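Flavocytochrome C3 fumarate reductase (Shewanella frigidimarina, PDB 1QO8) catalyses the essentially one-way reduction of fumarate to succinate, using one FAD and four covalently bound haems c in each subunit of a homodimer. Local coordinates at residues A[125-130]-A[148-153]; A[525-530]-A[553-558]. One frame throughout, in Å; residues are numbered along the deposited sequence.

Contact 1 of 2, residues A[125-130]-A[148-153]; sequences LVVGAG and ILVDKA. With FAD (flavin-adenine dinucleotide), chain G.
Asp-151 reaches across from the end of strand 147-150 to Ala-129 in the turn after strand 124-127. Its CB lies 4.1 Å from Ala-129 CB. CG stands anti to the backbone N (chi1 -171°), which brings the carboxylate between the turn and the adenosine ribose of FAD. OD2 takes the N-H of Ala-129 on its anti lone pair, with N to OD2 at 3.0 Å. The same OD2 accepts from the ribose hydroxyl, at 2.6 Å from FAD O3B. OD1 accepts from FAD O2B and, in an Asx turn, from Ala-153 N. Four bonds therefore fix the rotation of the carboxylate. An alanine here would probably leave both ribose hydroxyls without their acceptor and the turn amide of Ala-129 without its partner.

Before the turn the strands pair in parallel. Val-126 N bonds to Ile-148 O, Val-150 N to Val-126 O, and Gly-128 N to Val-150 O at 2.8 Å. On one face of the sheet Leu-125 CD2 packs against both Ile-148 CG2 and Val-150 CG1. On the other, Leu-149 CD1 meets Val-126 CG1 at 3.7 Å and CD2 meets Ala-129 CB. Gly-128 CA sits 3.0 Å from FAD O4B, where a side chain would clash. Gly-128 and Gly-130 fit the GxGxxG pattern of a Rossmann-type dinucleotide site.

The two strands and helix 131-143 form a beta-alpha-beta unit. Phe-134 and Ser-137 of that helix cover the Val-126 and Leu-149 face. Strand 271-278 packs on the other face, through Val-273. In the parallel sheet, strand 124-127 lies between strands 147-150 and 303-306.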
loop_
_atom_site.group_PDB
_atom_site.type_symbol
_atom_site.label_atom_id
_atom_site.label_comp_id
_atom_site.label_asym_id
_atom_site.label_seq_id
_atom_site.Cartn_x
_atom_site.Cartn_y
_atom_site.Cartn_z
ATOM N N LEU A 125 -12.097 7.990 -23.688
ATOM C CA LEU A 125 -12.492 6.660 -23.253
ATOM C C LEU A 125 -12.811 6.704 -21.738
ATOM O O LEU A 125 -11.912 7.047 -20.956
ATOM C CB LEU A 125 -11.321 5.695 -23.329
ATOM C CG LEU A 125 -11.481 4.240 -23.552
ATOM C CD1 LEU A 125 -10.415 3.473 -22.792
ATOM C CD2 LEU A 125 -12.875 3.586 -23.464
ATOM N N VAL A 126 -14.039 6.281 -21.405
ATOM C CA VAL A 126 -14.433 6.304 -19.981
ATOM C C VAL A 126 -14.545 4.845 -19.560
ATOM O O VAL A 126 -15.271 4.092 -20.258
ATOM C CB VAL A 126 -15.771 6.992 -19.716
ATOM C CG1 VAL A 126 -16.101 6.946 -18.157
ATOM C CG2 VAL A 126 -15.702 8.460 -20.111
ATOM N N VAL A 127 -13.701 4.451 -18.601
ATOM C CA VAL A 127 -13.688 3.057 -18.188
ATOM C C VAL A 127 -14.548 2.895 -16.900
ATOM O O VAL A 127 -14.113 3.377 -15.858
ATOM C CB VAL A 127 -12.237 2.643 -17.877
ATOM C CG1 VAL A 127 -12.103 1.191 -17.517
ATOM C CG2 VAL A 127 -11.333 3.107 -19.046
ATOM N N GLY A 128 -15.750 2.313 -17.055
ATOM C CA GLY A 128 -16.581 2.071 -15.849
ATOM C C GLY A 128 -17.819 2.937 -15.961
ATOM O O GLY A 128 -17.781 4.148 -16.015
ATOM N N ALA A 129 -18.976 2.310 -15.978
ATOM C CA ALA A 129 -20.234 3.067 -16.042
ATOM C C ALA A 129 -20.990 2.923 -14.736
ATOM O O ALA A 129 -22.129 2.440 -14.679
ATOM C CB ALA A 129 -21.072 2.527 -17.196
ATOM N N GLY A 130 -20.392 3.328 -13.617
ATOM C CA GLY A 130 -21.233 3.481 -12.388
ATOM C C GLY A 130 -21.511 4.973 -12.360
ATOM O O GLY A 130 -21.444 5.533 -13.481
ATOM N N ILE A 148 -16.225 7.027 -25.831
ATOM C CA ILE A 148 -16.653 5.643 -25.710
ATOM C C ILE A 148 -16.812 5.369 -24.194
ATOM O O ILE A 148 -15.966 5.894 -23.491
ATOM C CB ILE A 148 -15.663 4.677 -26.380
ATOM C CG1 ILE A 148 -15.723 4.926 -27.938
ATOM C CG2 ILE A 148 -15.938 3.223 -26.071
ATOM C CD1 ILE A 148 -14.676 4.084 -28.655
ATOM N N LEU A 149 -17.850 4.640 -23.797
ATOM C CA LEU A 149 -18.066 4.389 -22.361
ATOM C C LEU A 149 -17.974 2.881 -22.286
ATOM O O LEU A 149 -18.836 2.358 -23.036
ATOM C CB LEU A 149 -19.442 4.834 -21.852
ATOM C CG LEU A 149 -19.887 4.372 -20.454
ATOM C CD1 LEU A 149 -18.801 4.702 -19.398
ATOM C CD2 LEU A 149 -21.193 5.076 -20.033
ATOM N N VAL A 150 -17.111 2.258 -21.511
ATOM C CA VAL A 150 -17.095 0.799 -21.477
ATOM C C VAL A 150 -17.358 0.244 -20.071
ATOM O O VAL A 150 -16.956 0.857 -19.071
ATOM C CB VAL A 150 -15.763 0.190 -21.960
ATOM C CG1 VAL A 150 -15.419 0.589 -23.414
ATOM C CG2 VAL A 150 -14.568 0.661 -21.123
ATOM N N ASP A 151 -17.990 -0.966 -19.975
ATOM C CA ASP A 151 -18.110 -1.499 -18.610
ATOM C C ASP A 151 -17.872 -2.981 -18.717
ATOM O O ASP A 151 -18.446 -3.550 -19.629
ATOM C CB ASP A 151 -19.502 -1.216 -17.986
ATOM C CG ASP A 151 -19.508 -1.574 -16.498
ATOM O OD1 ASP A 151 -19.483 -2.746 -16.144
ATOM O OD2 ASP A 151 -19.552 -0.587 -15.708
ATOM N N LYS A 152 -17.160 -3.631 -17.780
ATOM C CA LYS A 152 -16.919 -5.067 -17.949
ATOM C C LYS A 152 -18.110 -5.929 -17.560
ATOM O O LYS A 152 -17.997 -7.160 -17.735
ATOM C CB LYS A 152 -15.691 -5.487 -17.122
ATOM C CG LYS A 152 -16.021 -5.335 -15.575
ATOM C CD LYS A 152 -14.798 -5.769 -14.754
ATOM C CE LYS A 152 -14.971 -5.306 -13.212
ATOM N NZ LYS A 152 -13.950 -6.204 -12.507
ATOM N N ALA A 153 -19.080 -5.327 -16.877
ATOM C CA ALA A 153 -20.165 -6.156 -16.322
ATOM C C ALA A 153 -21.297 -6.322 -17.368
ATOM O O ALA A 153 -21.364 -5.548 -18.338
ATOM C CB ALA A 153 -20.745 -5.416 -15.100
HETATM P PA FAD G . -18.997 2.004 -9.164
HETATM O O1A FAD G . -20.413 2.478 -9.048
HETATM O O2A FAD G . -18.605 0.837 -8.599
HETATM O O5B FAD G . -18.941 1.573 -10.674
HETATM C C5B FAD G . -17.677 1.198 -11.362
HETATM C C4B FAD G . -18.065 0.597 -12.806
HETATM O O4B FAD G . -16.720 0.259 -13.405
HETATM C C3B FAD G . -18.752 -0.802 -12.672
HETATM O O3B FAD G . -19.999 -0.982 -13.174
HETATM C C2B FAD G . -17.611 -1.845 -12.961
HETATM O O2B FAD G . -18.053 -3.081 -13.573
HETATM C C1B FAD G . -16.864 -1.094 -13.998
HETATM N N9A FAD G . -15.466 -1.524 -14.128
HETATM C C8A FAD G . -14.598 -1.927 -13.144
HETATM N N7A FAD G . -13.465 -2.356 -13.628
HETATM C C5A FAD G . -13.572 -2.232 -15.010
HETATM C C6A FAD G . -12.699 -2.616 -16.116
HETATM N N6A FAD G . -11.518 -3.149 -15.964
HETATM N N1A FAD G . -13.180 -2.298 -17.344
HETATM C C2A FAD G . -14.449 -1.815 -17.563
HETATM N N3A FAD G . -15.326 -1.454 -16.599
HETATM C C4A FAD G . -14.826 -1.719 -15.362
HETATM N N1 FAD G . -22.012 6.169 -0.583
HETATM C C2 FAD G . -22.672 7.276 -0.374
HETATM O O2 FAD G . -22.255 8.388 -0.378
HETATM N N3 FAD G . -24.074 7.290 -0.099
HETATM C C4 FAD G . -24.690 6.043 -0.083
HETATM O O4 FAD G . -25.855 5.971 0.189
HETATM C C4X FAD G . -23.912 4.819 -0.258
HETATM N N5 FAD G . -24.511 3.621 -0.174
HETATM C C5X FAD G . -23.821 2.481 -0.413
HETATM C C6 FAD G . -24.512 1.264 -0.325
HETATM C C7 FAD G . -23.843 0.090 -0.570
HETATM C C7M FAD G . -24.507 -1.248 -0.500
HETATM C C8 FAD G . -22.454 0.157 -0.953
HETATM C C8M FAD G . -21.733 -1.112 -1.293
HETATM C C9 FAD G . -21.785 1.348 -1.070
HETATM C C9A FAD G . -22.429 2.534 -0.811
HETATM N N10 FAD G . -21.841 3.813 -0.865
HETATM C C10 FAD G . -22.526 4.936 -0.601
HETATM C "C1'" FAD G . -20.553 4.003 -1.605
HETATM C "C2'" FAD G . -20.842 4.599 -3.024
HETATM O "O2'" FAD G . -22.040 3.845 -3.409
HETATM C "C3'" FAD G . -19.728 4.033 -3.939
HETATM O "O3'" FAD G . -18.435 4.444 -3.477
HETATM C "C4'" FAD G . -19.770 4.874 -5.259
HETATM O "O4'" FAD G . -21.047 4.501 -5.861
HETATM C "C5'" FAD G . -18.633 4.292 -6.173
HETATM O "O5'" FAD G . -18.992 4.865 -7.581
HETATM P P FAD G . -18.069 4.682 -8.800
HETATM O O1P FAD G . -18.770 5.424 -9.915
HETATM O O2P FAD G . -16.819 5.090 -8.334
HETATM O O3P FAD G . -17.979 3.243 -8.938
#

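Contact 2 of 2, residues A[525-530]-A[553-558]. With FAD (flavin-adenine dinucleotide), chain G.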
loop_
_atom_site.group_PDB
_atom_site.type_symbol
_atom_site.label_atom_id
_atom_site.label_comp_id
_atom_site.label_asym_id
_atom_site.label_seq_id
_atom_site.Cartn_x
_atom_site.Cartn_y
_atom_site.Cartn_z
ATOM N N PHE A 525 -7.182 10.460 -16.486
ATOM C CA PHE A 525 -8.021 11.139 -15.476
ATOM C C PHE A 525 -8.748 10.095 -14.628
ATOM O O PHE A 525 -8.803 8.937 -15.041
ATOM C CB PHE A 525 -9.046 12.069 -16.138
ATOM C CG PHE A 525 -8.394 13.125 -17.025
ATOM C CD1 PHE A 525 -8.048 12.808 -18.336
ATOM C CD2 PHE A 525 -8.076 14.354 -16.524
ATOM C CE1 PHE A 525 -7.397 13.732 -19.121
ATOM C CE2 PHE A 525 -7.418 15.301 -17.319
ATOM C CZ PHE A 525 -7.098 14.983 -18.638
ATOM N N ALA A 526 -9.344 10.458 -13.503
ATOM C CA ALA A 526 -10.025 9.430 -12.696
ATOM C C ALA A 526 -11.034 10.139 -11.776
ATOM O O ALA A 526 -10.844 11.323 -11.475
ATOM C CB ALA A 526 -9.055 8.558 -11.936
ATOM N N ALA A 527 -12.080 9.420 -11.441
ATOM C CA ALA A 527 -13.116 9.893 -10.532
ATOM C C ALA A 527 -13.827 8.781 -9.799
ATOM O O ALA A 527 -13.899 7.656 -10.318
ATOM C CB ALA A 527 -14.137 10.755 -11.291
ATOM N N GLY A 528 -14.182 9.005 -8.520
ATOM C CA GLY A 528 -15.113 8.093 -7.866
ATOM C C GLY A 528 -14.319 7.279 -6.848
ATOM O O GLY A 528 -13.216 7.711 -6.540
ATOM N N GLU A 529 -14.728 6.037 -6.534
ATOM C CA GLU A 529 -14.013 5.306 -5.474
ATOM C C GLU A 529 -12.656 4.817 -5.956
ATOM O O GLU A 529 -11.824 4.318 -5.147
ATOM C CB GLU A 529 -14.800 4.051 -5.073
ATOM C CG GLU A 529 -14.479 3.417 -3.703
ATOM C CD GLU A 529 -15.468 2.349 -3.338
ATOM O OE1 GLU A 529 -16.667 2.357 -3.828
ATOM O OE2 GLU A 529 -15.117 1.373 -2.626
ATOM N N VAL A 530 -12.436 4.709 -7.280
ATOM C CA VAL A 530 -11.119 4.362 -7.802
ATOM C C VAL A 530 -9.975 5.239 -7.269
ATOM O O VAL A 530 -8.794 4.886 -7.183
ATOM C CB VAL A 530 -11.081 4.288 -9.334
ATOM C CG1 VAL A 530 -11.128 5.631 -10.029
ATOM C CG2 VAL A 530 -9.804 3.483 -9.687
ATOM N N ARG A 553 -17.791 14.700 -13.030
ATOM C CA ARG A 553 -18.096 15.721 -14.018
ATOM C C ARG A 553 -16.786 16.514 -14.278
ATOM O O ARG A 553 -16.566 16.959 -15.391
ATOM C CB ARG A 553 -19.152 16.742 -13.565
ATOM C CG ARG A 553 -20.538 16.158 -13.252
ATOM C CD ARG A 553 -21.439 17.167 -12.555
ATOM N NE ARG A 553 -21.897 18.174 -13.534
ATOM C CZ ARG A 553 -22.391 19.354 -13.146
ATOM N NH1 ARG A 553 -22.520 19.733 -11.865
ATOM N NH2 ARG A 553 -22.825 20.184 -14.087
ATOM N N ILE A 554 -15.983 16.743 -13.220
ATOM C CA ILE A 554 -14.687 17.400 -13.437
ATOM C C ILE A 554 -13.770 16.541 -14.299
ATOM O O ILE A 554 -13.179 17.096 -15.268
ATOM C CB ILE A 554 -14.040 17.790 -12.103
ATOM C CG1 ILE A 554 -14.778 18.925 -11.432
ATOM C CG2 ILE A 554 -12.596 18.255 -12.352
ATOM C CD1 ILE A 554 -14.473 19.113 -9.961
ATOM N N ALA A 555 -13.733 15.213 -14.105
ATOM C CA ALA A 555 -12.863 14.347 -14.870
ATOM C C ALA A 555 -13.197 14.342 -16.361
ATOM O O ALA A 555 -12.345 14.289 -17.233
ATOM C CB ALA A 555 -12.966 12.869 -14.438
ATOM N N GLY A 556 -14.511 14.247 -16.641
ATOM C CA GLY A 556 -15.066 14.213 -17.989
ATOM C C GLY A 556 -14.866 15.570 -18.687
ATOM O O GLY A 556 -14.438 15.560 -19.834
ATOM N N ASP A 557 -15.062 16.662 -18.003
ATOM C CA ASP A 557 -14.787 18.000 -18.549
ATOM C C ASP A 557 -13.306 18.226 -18.803
ATOM O O ASP A 557 -12.988 18.604 -19.941
ATOM C CB ASP A 557 -15.357 19.080 -17.632
ATOM C CG ASP A 557 -15.229 20.489 -18.180
ATOM O OD1 ASP A 557 -15.893 20.849 -19.174
ATOM O OD2 ASP A 557 -14.425 21.254 -17.624
ATOM N N ASN A 558 -12.378 17.936 -17.909
ATOM C CA ASN A 558 -10.945 18.029 -18.226
ATOM C C ASN A 558 -10.486 16.996 -19.228
ATOM O O ASN A 558 -9.631 17.266 -20.088
ATOM C CB ASN A 558 -10.086 17.941 -16.975
ATOM C CG ASN A 558 -10.396 19.124 -16.065
ATOM O OD1 ASN A 558 -9.930 20.211 -16.374
ATOM N ND2 ASN A 558 -11.150 19.012 -15.006
HETATM P PA FAD G . -18.997 2.004 -9.164
HETATM O O1A FAD G . -20.413 2.478 -9.048
HETATM O O2A FAD G . -18.605 0.837 -8.599
HETATM O O5B FAD G . -18.941 1.573 -10.674
HETATM C C5B FAD G . -17.677 1.198 -11.362
HETATM C C4B FAD G . -18.065 0.597 -12.806
HETATM O O4B FAD G . -16.720 0.259 -13.405
HETATM C C3B FAD G . -18.752 -0.802 -12.672
HETATM O O3B FAD G . -19.999 -0.982 -13.174
HETATM C C2B FAD G . -17.611 -1.845 -12.961
HETATM O O2B FAD G . -18.053 -3.081 -13.573
HETATM C C1B FAD G . -16.864 -1.094 -13.998
HETATM N N9A FAD G . -15.466 -1.524 -14.128
HETATM C C8A FAD G . -14.598 -1.927 -13.144
HETATM N N7A FAD G . -13.465 -2.356 -13.628
HETATM C C5A FAD G . -13.572 -2.232 -15.010
HETATM C C6A FAD G . -12.699 -2.616 -16.116
HETATM N N6A FAD G . -11.518 -3.149 -15.964
HETATM N N1A FAD G . -13.180 -2.298 -17.344
HETATM C C2A FAD G . -14.449 -1.815 -17.563
HETATM N N3A FAD G . -15.326 -1.454 -16.599
HETATM C C4A FAD G . -14.826 -1.719 -15.362
HETATM N N1 FAD G . -22.012 6.169 -0.583
HETATM C C2 FAD G . -22.672 7.276 -0.374
HETATM O O2 FAD G . -22.255 8.388 -0.378
HETATM N N3 FAD G . -24.074 7.290 -0.099
HETATM C C4 FAD G . -24.690 6.043 -0.083
HETATM O O4 FAD G . -25.855 5.971 0.189
HETATM C C4X FAD G . -23.912 4.819 -0.258
HETATM N N5 FAD G . -24.511 3.621 -0.174
HETATM C C5X FAD G . -23.821 2.481 -0.413
HETATM C C6 FAD G . -24.512 1.264 -0.325
HETATM C C7 FAD G . -23.843 0.090 -0.570
HETATM C C7M FAD G . -24.507 -1.248 -0.500
HETATM C C8 FAD G . -22.454 0.157 -0.953
HETATM C C8M FAD G . -21.733 -1.112 -1.293
HETATM C C9 FAD G . -21.785 1.348 -1.070
HETATM C C9A FAD G . -22.429 2.534 -0.811
HETATM N N10 FAD G . -21.841 3.813 -0.865
HETATM C C10 FAD G . -22.526 4.936 -0.601
HETATM C "C1'" FAD G . -20.553 4.003 -1.605
HETATM C "C2'" FAD G . -20.842 4.599 -3.024
HETATM O "O2'" FAD G . -22.040 3.845 -3.409
HETATM C "C3'" FAD G . -19.728 4.033 -3.939
HETATM O "O3'" FAD G . -18.435 4.444 -3.477
HETATM C "C4'" FAD G . -19.770 4.874 -5.259
HETATM O "O4'" FAD G . -21.047 4.501 -5.861
HETATM C "C5'" FAD G . -18.633 4.292 -6.173
HETATM O "O5'" FAD G . -18.992 4.865 -7.581
HETATM P P FAD G . -18.069 4.682 -8.800
HETATM O O1P FAD G . -18.770 5.424 -9.915
HETATM O O2P FAD G . -16.819 5.090 -8.334
HETATM O O3P FAD G . -17.979 3.243 -8.938
#
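The ring of Phe-525 lies against Asn-558 in helix 543-563. One face carries the backbone carbonyl carbon C of Asn-558, 3.9 Å above the ring plane and displaced toward the rim. CZ comes 3.7 Å from Asn-558 O, and CE2 comes 3.8 Å from Asn-558 CB. Ala-555 O approaches the ring obliquely, 4.1 Å from Phe-525 CG. CG stands anti to the carbonyl carbon (chi1 -58°), which carries the ring along the helix toward Asn-558. The ring and the Asn-558 amide planes are only 17° apart, but the amide itself turns back to its own helix. There ND2 bonds to Ile-554 O at 2.8 Å, from above the carbonyl plane. The same oxygen accepts the helical bond from Asn-558 N.

Nearer the FAD, small side chains carry the contact. Ala-555 CB packs on Ala-527 CB at 4.0 Å and on Ala-526 O at the same distance. Strand 303-306 adds Val-305 to both Phe-525 and Ala-555, while Ala-527 also touches Ala-132 of helix 131-143.

Past the strand, Gly-528 turns beside the flavin-side phosphate at backbone angles that call for glycine. Glu-529 N donates to FAD O2P at 2.9 Å. Its side chain stretches out until OE1 accepts from FAD O3', and OE2 takes the N-H of Thr-501.

Strand and helix are thus joined by apolar contact and by the ring resting on the CB and backbone of Asn-558. Fit of shape, not paired polar groups, sets how they sit. The polar bonding lies at the far end of segment 525-530, on FAD.

Overall arrangement
Contact 1 closes before contact 2 opens along the chain. Their centres are 13 Å apart and their nearest atoms about 6 Å, without touching. Both reach the same five-stranded parallel sheet, in the order 267-268, 147-150, 124-127, 303-306, 524-526. Contact 1 pairs two of its strands, while contact 2 sets helix 543-563 against its outermost strand 524-526. Strand 303-306 separates strand 124-127 from strand 524-526. Helix 131-143 links them too, since its side chains meet those of both contacts. Each contact runs on into residues that touch FAD, at different parts of the cofactor. Early and late parts of the flavoprotein region thus bind one extended cofactor.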